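PDB 5KBP: glycosyl hydrolase, family 38 from Enterococcus faecalis, which hydrolyses alpha-mannosidic bonds as an alpha-mannosidase of glycoside hydrolase family 38, and probably binds a metal ion. Local coordinates for the interface of chains A and B. Coordinates in Å, arbitrary orientation; residue numbers count along the deposited sequence, not the author numbering. Chains: chain A/B, Glycosyl hydrolase, family 38.

Contact 1: the interface of chains A and B. Residues chain A 431, 436-437, 440-441, 472, 486; chain B 622, 625-627.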
# COMPACT_ATOMS: atom_id res chain seq x y z
N PHE A 431 -14.12 -22.48 22.62
CA PHE A 431 -13.38 -21.95 23.77
C PHE A 431 -14.21 -21.97 25.05
O PHE A 431 -13.64 -22.10 26.14
CB PHE A 431 -12.89 -20.53 23.48
CG PHE A 431 -11.55 -20.48 22.79
CD1 PHE A 431 -11.02 -21.61 22.19
CD2 PHE A 431 -10.82 -19.30 22.76
CE1 PHE A 431 -9.79 -21.56 21.57
CE2 PHE A 431 -9.59 -19.25 22.14
CZ PHE A 431 -9.07 -20.38 21.54
N PRO A 436 -8.12 -22.92 26.72
CA PRO A 436 -7.72 -23.15 25.32
C PRO A 436 -6.53 -24.09 25.16
O PRO A 436 -6.52 -24.90 24.23
CB PRO A 436 -7.40 -21.74 24.81
CG PRO A 436 -8.19 -20.84 25.69
CD PRO A 436 -8.18 -21.48 27.05
N GLU A 437 -5.53 -24.00 26.04
CA GLU A 437 -4.38 -24.90 25.91
C GLU A 437 -4.75 -26.33 26.27
O GLU A 437 -4.17 -27.27 25.72
CB GLU A 437 -3.21 -24.41 26.77
CG GLU A 437 -3.52 -24.27 28.25
CD GLU A 437 -2.27 -24.00 29.07
OE1 GLU A 437 -1.21 -24.57 28.73
OE2 GLU A 437 -2.35 -23.23 30.05
N TYR A 440 -6.35 -27.73 23.21
CA TYR A 440 -5.33 -27.95 22.19
C TYR A 440 -4.64 -29.30 22.38
O TYR A 440 -4.60 -30.12 21.46
CB TYR A 440 -4.31 -26.80 22.23
CG TYR A 440 -3.17 -26.91 21.24
CD1 TYR A 440 -2.00 -27.56 21.57
CD2 TYR A 440 -3.27 -26.32 19.99
CE1 TYR A 440 -0.95 -27.65 20.68
CE2 TYR A 440 -2.22 -26.40 19.08
CZ TYR A 440 -1.07 -27.07 19.43
OH TYR A 440 -0.03 -27.16 18.54
N HIS A 441 -4.11 -29.54 23.58
CA HIS A 441 -3.42 -30.79 23.84
C HIS A 441 -4.38 -31.97 23.98
O HIS A 441 -3.96 -33.11 23.78
CB HIS A 441 -2.56 -30.66 25.10
CG HIS A 441 -1.41 -29.71 24.95
ND1 HIS A 441 -1.43 -28.44 25.47
CD2 HIS A 441 -0.22 -29.85 24.33
CE1 HIS A 441 -0.29 -27.83 25.18
NE2 HIS A 441 0.46 -28.66 24.49
N PHE A 472 -5.59 -23.62 16.24
CA PHE A 472 -6.64 -22.69 16.59
C PHE A 472 -7.40 -22.26 15.34
O PHE A 472 -6.85 -22.20 14.24
CB PHE A 472 -6.05 -21.47 17.31
CG PHE A 472 -6.90 -20.23 17.21
CD1 PHE A 472 -7.98 -20.04 18.05
CD2 PHE A 472 -6.59 -19.24 16.29
CE1 PHE A 472 -8.75 -18.90 17.97
CE2 PHE A 472 -7.36 -18.10 16.20
CZ PHE A 472 -8.44 -17.92 17.04
N MET A 486 -10.60 -24.62 19.26
CA MET A 486 -9.51 -25.50 18.86
C MET A 486 -10.09 -26.63 18.04
O MET A 486 -11.09 -27.24 18.43
CB MET A 486 -8.77 -26.05 20.08
CG MET A 486 -7.99 -25.01 20.87
SD MET A 486 -6.64 -24.29 19.91
CE MET A 486 -5.71 -23.48 21.20
N GLU B 622 4.81 -23.98 20.45
CA GLU B 622 3.67 -24.74 20.95
C GLU B 622 2.88 -23.95 21.99
O GLU B 622 1.66 -24.07 22.06
CB GLU B 622 4.14 -26.07 21.52
CG GLU B 622 4.35 -27.14 20.47
CD GLU B 622 3.07 -27.52 19.76
OE1 GLU B 622 2.15 -28.04 20.43
OE2 GLU B 622 2.97 -27.30 18.53
N LYS B 625 0.83 -21.57 19.79
CA LYS B 625 -0.25 -22.24 19.07
C LYS B 625 -1.37 -22.68 20.01
O LYS B 625 -2.54 -22.68 19.62
CB LYS B 625 0.30 -23.45 18.30
CG LYS B 625 1.24 -23.09 17.16
CD LYS B 625 1.61 -24.32 16.34
CE LYS B 625 2.45 -23.95 15.14
NZ LYS B 625 2.75 -25.13 14.29
N ALA B 626 -1.03 -23.07 21.24
CA ALA B 626 -2.02 -23.52 22.21
C ALA B 626 -2.70 -22.37 22.94
O ALA B 626 -3.53 -22.64 23.82
CB ALA B 626 -1.37 -24.47 23.22
N VAL B 627 -2.38 -21.12 22.60
CA VAL B 627 -2.96 -19.94 23.23
C VAL B 627 -2.75 -20.02 24.74
O VAL B 627 -3.66 -19.75 25.53
CB VAL B 627 -4.44 -19.77 22.86
CG1 VAL B 627 -4.92 -18.36 23.17
CG2 VAL B 627 -4.65 -20.07 21.39
O HOH W 1 -2.91 -22.98 17.01
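A:Tyr440 lies across the end of a short helix of the partner chain. This patch belongs to a two-fold symmetric interface between the two copies of the alpha-mannosidase in the deposited assembly, which may or may not be the biological dimer. Chain A brings helix 436-445 and strands 463-475 and 483-497. Chain B brings helix 619-625 and the two loop residues that follow it. In A:Tyr440 the ring carbon CG is anti to the backbone N (chi1 179°), so the ring points away from its own helix towards chain B. B:Ala626 sits over one face of that ring. Its methyl CB is 3.6 Å from A:Tyr440 CD1, displaced from the ring centre towards the rim. A:His441 CD2 and A:Met486 SD lie at the edge of the same ring, in its plane. The rim carbon CD1 of A:Tyr440 points at one face of the A:His441 imidazole, so the two rings meet edge to face. That imidazole is steadied within chain A, where ND1 donates to the backbone O of A:Glu437 at 3.0 Å, from above the carbonyl plane.

B:Glu622 crosses A:Tyr440 at about a right angle. Its chain is bent at chi2 (-64°), and its carboxylate plane is turned 45° from the ring. The phenol OH faces both carboxylate oxygens, OE1 and OE2 of B:Glu622, each at 3.0 Å, but both hydrogen bonds are weak. The aliphatic CB of B:Lys625 packs obliquely against the ring, 4.0 Å from A:Tyr440 CE2.

Next to the tyrosine, the bent side chain of A:Met486 turns its terminal methyl to the partner. Its CE is 3.6 Å from B:Val627 CG2, and the two side chains cross obliquely. A:Pro436 CB adds a looser contact to B:Val627 CB. Water 1 bridges the chains beside the C-terminal end of helix 619-625: it is 2.9 Å from the backbone N of A:Phe472 and 2.7 Å from the backbone O of B:Lys625.

Contact 2: the interface of chains A and B. Residues chain A 26, 29-30, 66-67; chain B 338-339, 342, 378.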
# COMPACT_ATOMS: atom_id res chain seq x y z
N GLU A 26 2.02 9.75 -5.37
CA GLU A 26 1.39 10.99 -4.92
C GLU A 26 2.09 12.22 -5.49
O GLU A 26 1.46 13.28 -5.62
CB GLU A 26 1.36 11.05 -3.40
CG GLU A 26 0.41 10.04 -2.76
CD GLU A 26 -1.06 10.32 -3.06
OE1 GLU A 26 -1.89 9.43 -2.80
OE2 GLU A 26 -1.38 11.42 -3.56
N HIS A 29 0.39 12.48 -8.53
CA HIS A 29 -1.02 12.74 -8.25
C HIS A 29 -1.26 14.21 -7.92
O HIS A 29 -2.23 14.81 -8.38
CB HIS A 29 -1.50 11.85 -7.11
CG HIS A 29 -2.97 11.92 -6.86
ND1 HIS A 29 -3.55 11.53 -5.67
CD2 HIS A 29 -3.99 12.33 -7.65
CE1 HIS A 29 -4.85 11.70 -5.74
NE2 HIS A 29 -5.15 12.19 -6.93
N MET A 30 -0.37 14.81 -7.11
CA MET A 30 -0.53 16.22 -6.77
C MET A 30 -0.32 17.12 -7.98
O MET A 30 -0.87 18.22 -8.03
CB MET A 30 0.43 16.60 -5.65
CG MET A 30 0.15 15.92 -4.32
SD MET A 30 -1.51 16.25 -3.68
CE MET A 30 -2.35 14.72 -4.10
N GLN A 66 -11.10 12.73 -5.54
CA GLN A 66 -10.80 12.23 -4.20
C GLN A 66 -9.96 13.23 -3.41
O GLN A 66 -9.92 13.14 -2.17
CB GLN A 66 -10.09 10.87 -4.27
CG GLN A 66 -8.66 10.91 -4.77
CD GLN A 66 -7.92 9.63 -4.43
OE1 GLN A 66 -8.28 8.92 -3.49
NE2 GLN A 66 -6.88 9.32 -5.21
N VAL A 67 -9.29 14.16 -4.08
CA VAL A 67 -8.59 15.25 -3.40
C VAL A 67 -9.45 16.50 -3.32
O VAL A 67 -9.43 17.21 -2.31
CB VAL A 67 -7.25 15.53 -4.10
CG1 VAL A 67 -6.48 16.61 -3.35
CG2 VAL A 67 -6.42 14.27 -4.18
N ASP B 338 -7.27 21.53 0.28
CA ASP B 338 -7.70 20.19 -0.11
C ASP B 338 -6.53 19.20 -0.07
O ASP B 338 -6.70 18.06 0.36
CB ASP B 338 -8.32 20.21 -1.51
CG ASP B 338 -9.59 21.04 -1.56
OD1 ASP B 338 -10.15 21.35 -0.49
OD2 ASP B 338 -10.03 21.39 -2.68
N GLN B 339 -5.35 19.63 -0.52
CA GLN B 339 -4.19 18.74 -0.49
C GLN B 339 -3.79 18.39 0.94
O GLN B 339 -3.46 17.24 1.24
CB GLN B 339 -3.02 19.38 -1.24
CG GLN B 339 -3.20 19.50 -2.74
CD GLN B 339 -3.97 20.75 -3.15
OE1 GLN B 339 -4.57 21.43 -2.31
NE2 GLN B 339 -3.95 21.05 -4.44
N TYR B 342 -6.37 16.08 2.36
CA TYR B 342 -6.15 14.74 1.80
C TYR B 342 -4.98 14.05 2.49
O TYR B 342 -5.05 12.85 2.78
CB TYR B 342 -5.92 14.85 0.30
CG TYR B 342 -5.51 13.56 -0.38
CD1 TYR B 342 -6.47 12.64 -0.79
CD2 TYR B 342 -4.17 13.27 -0.63
CE1 TYR B 342 -6.10 11.46 -1.42
CE2 TYR B 342 -3.80 12.10 -1.26
CZ TYR B 342 -4.77 11.20 -1.65
OH TYR B 342 -4.40 10.03 -2.27
N VAL B 378 2.95 13.55 -0.19
CA VAL B 378 2.13 14.75 -0.31
C VAL B 378 2.68 15.86 0.59
O VAL B 378 2.68 17.04 0.22
CB VAL B 378 0.66 14.44 0.02
CG1 VAL B 378 -0.18 15.71 0.01
CG2 VAL B 378 0.10 13.42 -0.97
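Three torsions set up the meeting of A:Glu26 and B:Tyr342. A:Glu26 has CG anti to its carbonyl carbon and bends at chi2 (-66°). B:Tyr342 has CG anti to its backbone N (chi1 173°), which sends the ring out from helix 337-348. The protein is a family 38 glycoside hydrolase. Here helix 25-45 and a loop of chain A face helices 337-348 and 362-392 of chain B. The glutamate and the tyrosine meet tip to tip, with carboxylate and ring planes 51° apart. The phenol OH of B:Tyr342 donates to A:Glu26 OE1 at 2.6 Å, on the syn lone pair of that oxygen.

A:His29 is the second-shell partner. Its ND1 donates to A:Glu26 OE2 at 3.0 Å, close to the imidazole plane but from above the carboxylate plane. Each carboxylate oxygen is thus held by a different donor, which should limit its rotation and may favour the charged form of the glutamate.

A:Val67 crosses the tyrosine at about a right angle and lays CG2 over one face of the ring, 3.8 Å from B:Tyr342 CD1. A:Gln66 crosses the ring obliquely. Its amide plane is turned steeply from the ring, and its CD is 4.0 Å from B:Tyr342 CE1.

A:Met30, bent at chi2 and chi3, packs against B:Gln339 and B:Val378, with its methyl CE near the B:Tyr342 ring. It runs antiparallel to B:Gln339 and lies crosswise to B:Val378. Its SD is 3.8 Å from B:Gln339 CG. The methyl CG2 of B:Val378 lies against the aliphatic stem of A:Glu26, 3.6 Å from A:Glu26 CB.

The C-alpha centres of contact 1 and contact 2 are about 47 Å apart. They share no residue and no helix or strand, but both join chains A and B. Contact 1 uses chain A segments from 431 to 486 and chain B residues 622 to 627. Contact 2 uses helix 25-45 and loop residues 66-67 of chain A with helices 337-348 and 362-392 of chain B. The two-fold symmetry repeats each contact with the chains exchanged. Such widely spaced patches would probably limit rocking of one copy against the other. The deposited assembly is a dimer, although the structure alone does not show that it forms in solution.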